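Local structure of probable secreted solute-binding lipoprotein (Streptomyces coelicolor, 3I3V) at residues I181-L186 against S352-P357; L177-I182 against H193-G198. The protein probably binds a solute outside the cell for uptake by a membrane transporter, as a lipoprotein of the bacterial extracellular solute-binding family. One frame throughout, in Å; residues are numbered along the deposited sequence.

Contact 1 of 2, residues I181-L186 against S352-P357; sequences IIQTFL and SQVLLP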
loop_
_atom_site.group_PDB
_atom_site.type_symbol
_atom_site.label_atom_id
_atom_site.label_comp_id
_atom_site.label_asym_id
_atom_site.label_seq_id
_atom_site.Cartn_x
_atom_site.Cartn_y
_atom_site.Cartn_z
ATOM N N ILE C 181 -24.653 35.864 50.416
ATOM C CA ILE C 181 -24.968 37.266 50.166
ATOM C C ILE C 181 -23.725 38.109 50.468
ATOM O O ILE C 181 -23.354 38.975 49.673
ATOM C CB ILE C 181 -26.186 37.724 51.024
ATOM C CG1 ILE C 181 -27.409 36.852 50.671
ATOM C CG2 ILE C 181 -26.515 39.193 50.748
ATOM C CD1 ILE C 181 -28.630 37.041 51.554
ATOM N N ILE C 182 -23.066 37.853 51.594
ATOM C CA ILE C 182 -21.859 38.611 51.915
ATOM C C ILE C 182 -20.849 38.420 50.778
ATOM O O ILE C 182 -20.047 39.299 50.489
ATOM C CB ILE C 182 -21.222 38.145 53.266
ATOM C CG1 ILE C 182 -22.057 38.659 54.443
ATOM C CG2 ILE C 182 -19.761 38.626 53.371
ATOM C CD1 ILE C 182 -21.543 38.212 55.793
ATOM N N GLN C 183 -20.903 37.272 50.119
ATOM C CA GLN C 183 -19.974 37.001 49.027
ATOM C C GLN C 183 -20.311 37.745 47.749
ATOM O O GLN C 183 -19.713 37.492 46.706
ATOM C CB GLN C 183 -19.898 35.500 48.739
ATOM C CG GLN C 183 -18.970 34.742 49.675
ATOM C CD GLN C 183 -19.018 33.247 49.441
ATOM O OE1 GLN C 183 -19.820 32.539 50.049
ATOM N NE2 GLN C 183 -18.166 32.759 48.543
ATOM N N THR C 184 -21.273 38.656 47.819
ATOM C CA THR C 184 -21.625 39.428 46.639
ATOM C C THR C 184 -20.403 40.263 46.252
ATOM O O THR C 184 -20.194 40.568 45.079
ATOM C CB THR C 184 -22.811 40.373 46.922
ATOM O OG1 THR C 184 -23.962 39.601 47.301
ATOM C CG2 THR C 184 -23.145 41.204 45.674
ATOM N N PHE C 185 -19.592 40.607 47.253
ATOM C CA PHE C 185 -18.392 41.422 47.068
ATOM C C PHE C 185 -17.097 40.698 47.437
ATOM O O PHE C 185 -16.154 41.316 47.924
ATOM C CB PHE C 185 -18.499 42.692 47.913
ATOM C CG PHE C 185 -19.687 43.555 47.576
ATOM C CD1 PHE C 185 -19.687 44.353 46.432
ATOM C CD2 PHE C 185 -20.800 43.581 48.408
ATOM C CE1 PHE C 185 -20.783 45.165 46.127
ATOM C CE2 PHE C 185 -21.897 44.385 48.111
ATOM C CZ PHE C 185 -21.888 45.180 46.969
ATOM N N LEU C 186 -17.046 39.394 47.204
ATOM C CA LEU C 186 -15.859 38.614 47.530
ATOM C C LEU C 186 -15.589 37.549 46.472
ATOM O O LEU C 186 -16.484 36.783 46.110
ATOM C CB LEU C 186 -16.036 37.938 48.896
ATOM C CG LEU C 186 -15.992 38.806 50.159
ATOM C CD1 LEU C 186 -16.534 38.043 51.346
ATOM C CD2 LEU C 186 -14.572 39.232 50.418
ATOM N N SER C 352 -23.474 33.243 38.631
ATOM C CA SER C 352 -22.094 33.143 39.106
ATOM C C SER C 352 -21.919 32.270 40.347
ATOM O O SER C 352 -22.721 32.320 41.278
ATOM C CB SER C 352 -21.534 34.537 39.393
ATOM O OG SER C 352 -21.505 35.321 38.213
ATOM N N GLN C 353 -20.848 31.481 40.351
ATOM C CA GLN C 353 -20.544 30.583 41.461
ATOM C C GLN C 353 -19.915 31.288 42.642
ATOM O O GLN C 353 -18.996 32.087 42.468
ATOM C CB GLN C 353 -19.537 29.507 41.048
ATOM C CG GLN C 353 -19.967 28.488 40.032
ATOM C CD GLN C 353 -18.861 27.482 39.772
ATOM O OE1 GLN C 353 -18.358 26.839 40.700
ATOM N NE2 GLN C 353 -18.471 27.343 38.510
ATOM N N VAL C 354 -20.402 30.983 43.841
ATOM C CA VAL C 354 -19.799 31.515 45.054
ATOM C C VAL C 354 -19.443 30.289 45.885
ATOM O O VAL C 354 -19.867 29.175 45.580
ATOM C CB VAL C 354 -20.725 32.467 45.838
ATOM C CG1 VAL C 354 -20.982 33.707 45.004
ATOM C CG2 VAL C 354 -22.020 31.769 46.215
ATOM N N LEU C 355 -18.676 30.478 46.942
ATOM C CA LEU C 355 -18.245 29.330 47.706
ATOM C C LEU C 355 -19.062 28.867 48.913
ATOM O O LEU C 355 -19.826 29.633 49.514
ATOM C CB LEU C 355 -16.770 29.551 48.071
ATOM C CG LEU C 355 -16.158 29.415 49.454
ATOM C CD1 LEU C 355 -14.664 29.658 49.331
ATOM C CD2 LEU C 355 -16.769 30.427 50.410
ATOM N N LEU C 356 -18.920 27.576 49.216
ATOM C CA LEU C 356 -19.565 26.947 50.361
ATOM C C LEU C 356 -18.493 26.980 51.458
ATOM O O LEU C 356 -17.496 26.275 51.378
ATOM C CB LEU C 356 -19.941 25.498 50.053
ATOM C CG LEU C 356 -20.469 24.758 51.296
ATOM C CD1 LEU C 356 -21.722 25.449 51.778
ATOM C CD2 LEU C 356 -20.752 23.294 50.987
ATOM N N PRO C 357 -18.698 27.794 52.502
ATOM C CA PRO C 357 -17.756 27.948 53.619
ATOM C C PRO C 357 -17.335 26.704 54.408
ATOM O O PRO C 357 -16.209 26.631 54.892
ATOM C CB PRO C 357 -18.453 28.974 54.515
ATOM C CG PRO C 357 -19.336 29.736 53.556
ATOM C CD PRO C 357 -19.890 28.627 52.716
#
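Gln183 reaches from the end of helix 172-182 to Val354 and Leu355, at strand 352-354 of a mixed sheet in a periplasmic-binding-protein-type fold. The residue is the first to leave helical geometry, and its CB is directed toward 352-357. Gln183 CB sits 4.3 Å from Val354 CG1. CG lies anti to the carbonyl carbon (chi1 -82°), and the chain then runs extended through CD, crossing Leu355 at about a right angle. Gln183 CD packs 3.7 Å from Leu355 CD2. The terminal amide faces the Leu355 backbone: as modelled, Gln183 NE2 is 2.8 Å from Leu355 N and Gln183 OE1 is 3.0 Å from Leu355 O. Like thus sits against like, so the amide is probably built turned over, and with it turned back both pairs may be hydrogen bonds. A leucine in its place would probably leave the buried N and O of Leu355 without the amide that faces them. Backbone groups anchor the turn itself: Gln183 O accepts from His276 NE2, and Ile181 O takes both Thr184 N and, on a lone pair in the carbonyl plane, Thr184 OG1, at a short 2.5 Å that the model may understate.

Contact 2 of 2, residues L177-I182 against H193-G198; sequences LLAQII and HVYSTG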
loop_
_atom_site.group_PDB
_atom_site.type_symbol
_atom_site.label_atom_id
_atom_site.label_comp_id
_atom_site.label_asym_id
_atom_site.label_seq_id
_atom_site.Cartn_x
_atom_site.Cartn_y
_atom_site.Cartn_z
ATOM N N LEU C 177 -26.799 31.123 53.531
ATOM C CA LEU C 177 -27.361 32.196 52.705
ATOM C C LEU C 177 -26.701 33.531 53.039
ATOM O O LEU C 177 -26.418 34.326 52.141
ATOM C CB LEU C 177 -28.875 32.320 52.916
ATOM C CG LEU C 177 -29.756 32.685 51.701
ATOM C CD1 LEU C 177 -30.927 33.528 52.184
ATOM C CD2 LEU C 177 -28.974 33.450 50.650
ATOM N N LEU C 178 -26.452 33.771 54.328
ATOM C CA LEU C 178 -25.802 35.007 54.778
ATOM C C LEU C 178 -24.403 35.083 54.185
ATOM O O LEU C 178 -23.960 36.137 53.726
ATOM C CB LEU C 178 -25.677 35.032 56.310
ATOM C CG LEU C 178 -25.488 36.357 57.076
ATOM C CD1 LEU C 178 -24.454 36.129 58.152
ATOM C CD2 LEU C 178 -25.064 37.512 56.168
ATOM N N ALA C 179 -23.705 33.955 54.207
ATOM C CA ALA C 179 -22.350 33.881 53.678
ATOM C C ALA C 179 -22.346 34.065 52.169
ATOM O O ALA C 179 -21.403 34.614 51.609
ATOM C CB ALA C 179 -21.710 32.536 54.053
ATOM N N GLN C 180 -23.400 33.607 51.504
ATOM C CA GLN C 180 -23.490 33.757 50.056
ATOM C C GLN C 180 -23.735 35.226 49.693
ATOM O O GLN C 180 -23.106 35.774 48.781
ATOM C CB GLN C 180 -24.620 32.876 49.503
ATOM C CG GLN C 180 -25.186 33.377 48.183
ATOM C CD GLN C 180 -26.088 32.376 47.503
ATOM O OE1 GLN C 180 -26.540 31.398 48.112
ATOM N NE2 GLN C 180 -26.373 32.624 46.230
ATOM N N ILE C 181 -24.653 35.864 50.416
ATOM C CA ILE C 181 -24.968 37.266 50.166
ATOM C C ILE C 181 -23.725 38.109 50.468
ATOM O O ILE C 181 -23.354 38.975 49.673
ATOM C CB ILE C 181 -26.186 37.724 51.024
ATOM C CG1 ILE C 181 -27.409 36.852 50.671
ATOM C CG2 ILE C 181 -26.515 39.193 50.748
ATOM C CD1 ILE C 181 -28.630 37.041 51.554
ATOM N N ILE C 182 -23.066 37.853 51.594
ATOM C CA ILE C 182 -21.859 38.611 51.915
ATOM C C ILE C 182 -20.849 38.420 50.778
ATOM O O ILE C 182 -20.047 39.299 50.489
ATOM C CB ILE C 182 -21.222 38.145 53.266
ATOM C CG1 ILE C 182 -22.057 38.659 54.443
ATOM C CG2 ILE C 182 -19.761 38.626 53.371
ATOM C CD1 ILE C 182 -21.543 38.212 55.793
ATOM N N HIS C 193 -10.290 33.311 52.492
ATOM C CA HIS C 193 -9.587 33.959 53.598
ATOM C C HIS C 193 -10.562 34.413 54.685
ATOM O O HIS C 193 -10.319 34.194 55.874
ATOM C CB HIS C 193 -8.786 35.171 53.091
ATOM C CG HIS C 193 -8.333 36.095 54.183
ATOM N ND1 HIS C 193 -7.495 35.693 55.201
ATOM C CD2 HIS C 193 -8.637 37.390 54.438
ATOM C CE1 HIS C 193 -7.304 36.700 56.036
ATOM N NE2 HIS C 193 -7.986 37.742 55.596
ATOM N N VAL C 194 -11.661 35.044 54.274
ATOM C CA VAL C 194 -12.658 35.525 55.227
ATOM C C VAL C 194 -13.166 34.415 56.146
ATOM O O VAL C 194 -13.094 34.543 57.365
ATOM C CB VAL C 194 -13.872 36.175 54.507
ATOM C CG1 VAL C 194 -14.908 36.624 55.520
ATOM C CG2 VAL C 194 -13.413 37.360 53.694
ATOM N N TYR C 195 -13.662 33.322 55.573
ATOM C CA TYR C 195 -14.199 32.232 56.384
ATOM C C TYR C 195 -13.188 31.316 57.044
ATOM O O TYR C 195 -13.559 30.510 57.889
ATOM C CB TYR C 195 -15.203 31.420 55.561
ATOM C CG TYR C 195 -16.479 32.187 55.393
ATOM C CD1 TYR C 195 -17.440 32.192 56.404
ATOM C CD2 TYR C 195 -16.663 33.037 54.300
ATOM C CE1 TYR C 195 -18.542 33.030 56.339
ATOM C CE2 TYR C 195 -17.761 33.883 54.230
ATOM C CZ TYR C 195 -18.691 33.875 55.257
ATOM O OH TYR C 195 -19.748 34.738 55.224
ATOM N N SER C 196 -11.917 31.440 56.669
ATOM C CA SER C 196 -10.868 30.623 57.283
ATOM C C SER C 196 -10.306 31.295 58.537
ATOM O O SER C 196 -10.055 30.634 59.549
ATOM C CB SER C 196 -9.713 30.381 56.302
ATOM O OG SER C 196 -10.013 29.327 55.404
ATOM N N THR C 197 -10.130 32.612 58.457
ATOM C CA THR C 197 -9.559 33.410 59.547
ATOM C C THR C 197 -10.580 34.174 60.395
ATOM O O THR C 197 -10.261 34.639 61.492
ATOM C CB THR C 197 -8.565 34.433 58.980
ATOM O OG1 THR C 197 -9.270 35.356 58.133
ATOM C CG2 THR C 197 -7.494 33.729 58.152
ATOM N N GLY C 198 -11.797 34.313 59.874
ATOM C CA GLY C 198 -12.837 35.033 60.587
ATOM C C GLY C 198 -12.591 36.530 60.533
ATOM O O GLY C 198 -12.914 37.253 61.472
#
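His193 O is gripped twice by Thr197, closing the last turn of helix 188-197, from which Tyr195 reaches across to Ala179 and Ile182 of helix 172-182. These are consecutive helices of the solute-binding fold. Thr197 OG1 donates to His193 O over 2.7 Å from above the carbonyl plane, 37° out of it, and Thr197 N arrives from the opposite face at 3.0 Å. One residue further on, Gly198 leaves the helix with a positive phi of 75°. On the 193-198 side the contact is almost wholly Tyr195. With CG anti to the carbonyl carbon (chi1 -74°), the ring of Tyr195 extends toward the neighbouring helix and ends directly against its backbone: Tyr195 OH lies 3.1 Å from Ala179 CA, a tight, perhaps slightly strained approach that the small alanine side chain probably makes possible. Ala179 CB meets the ring obliquely, 3.5 Å from Tyr195 CZ. Phe200 packs edge-to-face with the same ring, so it is held from outside the two helices as well, and the Tyr195 carbonyl is tied to Tyr394 OH. One turn on from Ala179, Ile182 crosses the tyrosine obliquely and brings its CD1 to 4.0 Å from Tyr195 OH.

In the fold
Helix 172-182 carries the first segment of contact 2 and runs into that of contact 1; the two share Ile181 and Ile182 and have centres about 7 Å apart. Contact 2 is local in sequence, joining that helix to the next one, 188-197; contact 1 spans 166 residues to bring in strand 352-354, which pairs in parallel with strand 280-284 of the mixed sheet. The two meet directly: Pro357 CG packs 3.7 Å from Ala179 CB, and Leu186 CD2 lies 3.9 Å from Val194 CG2. The chain that follows the late strand therefore packs against both earlier helices, in buried contacts that join distant parts of the sequence.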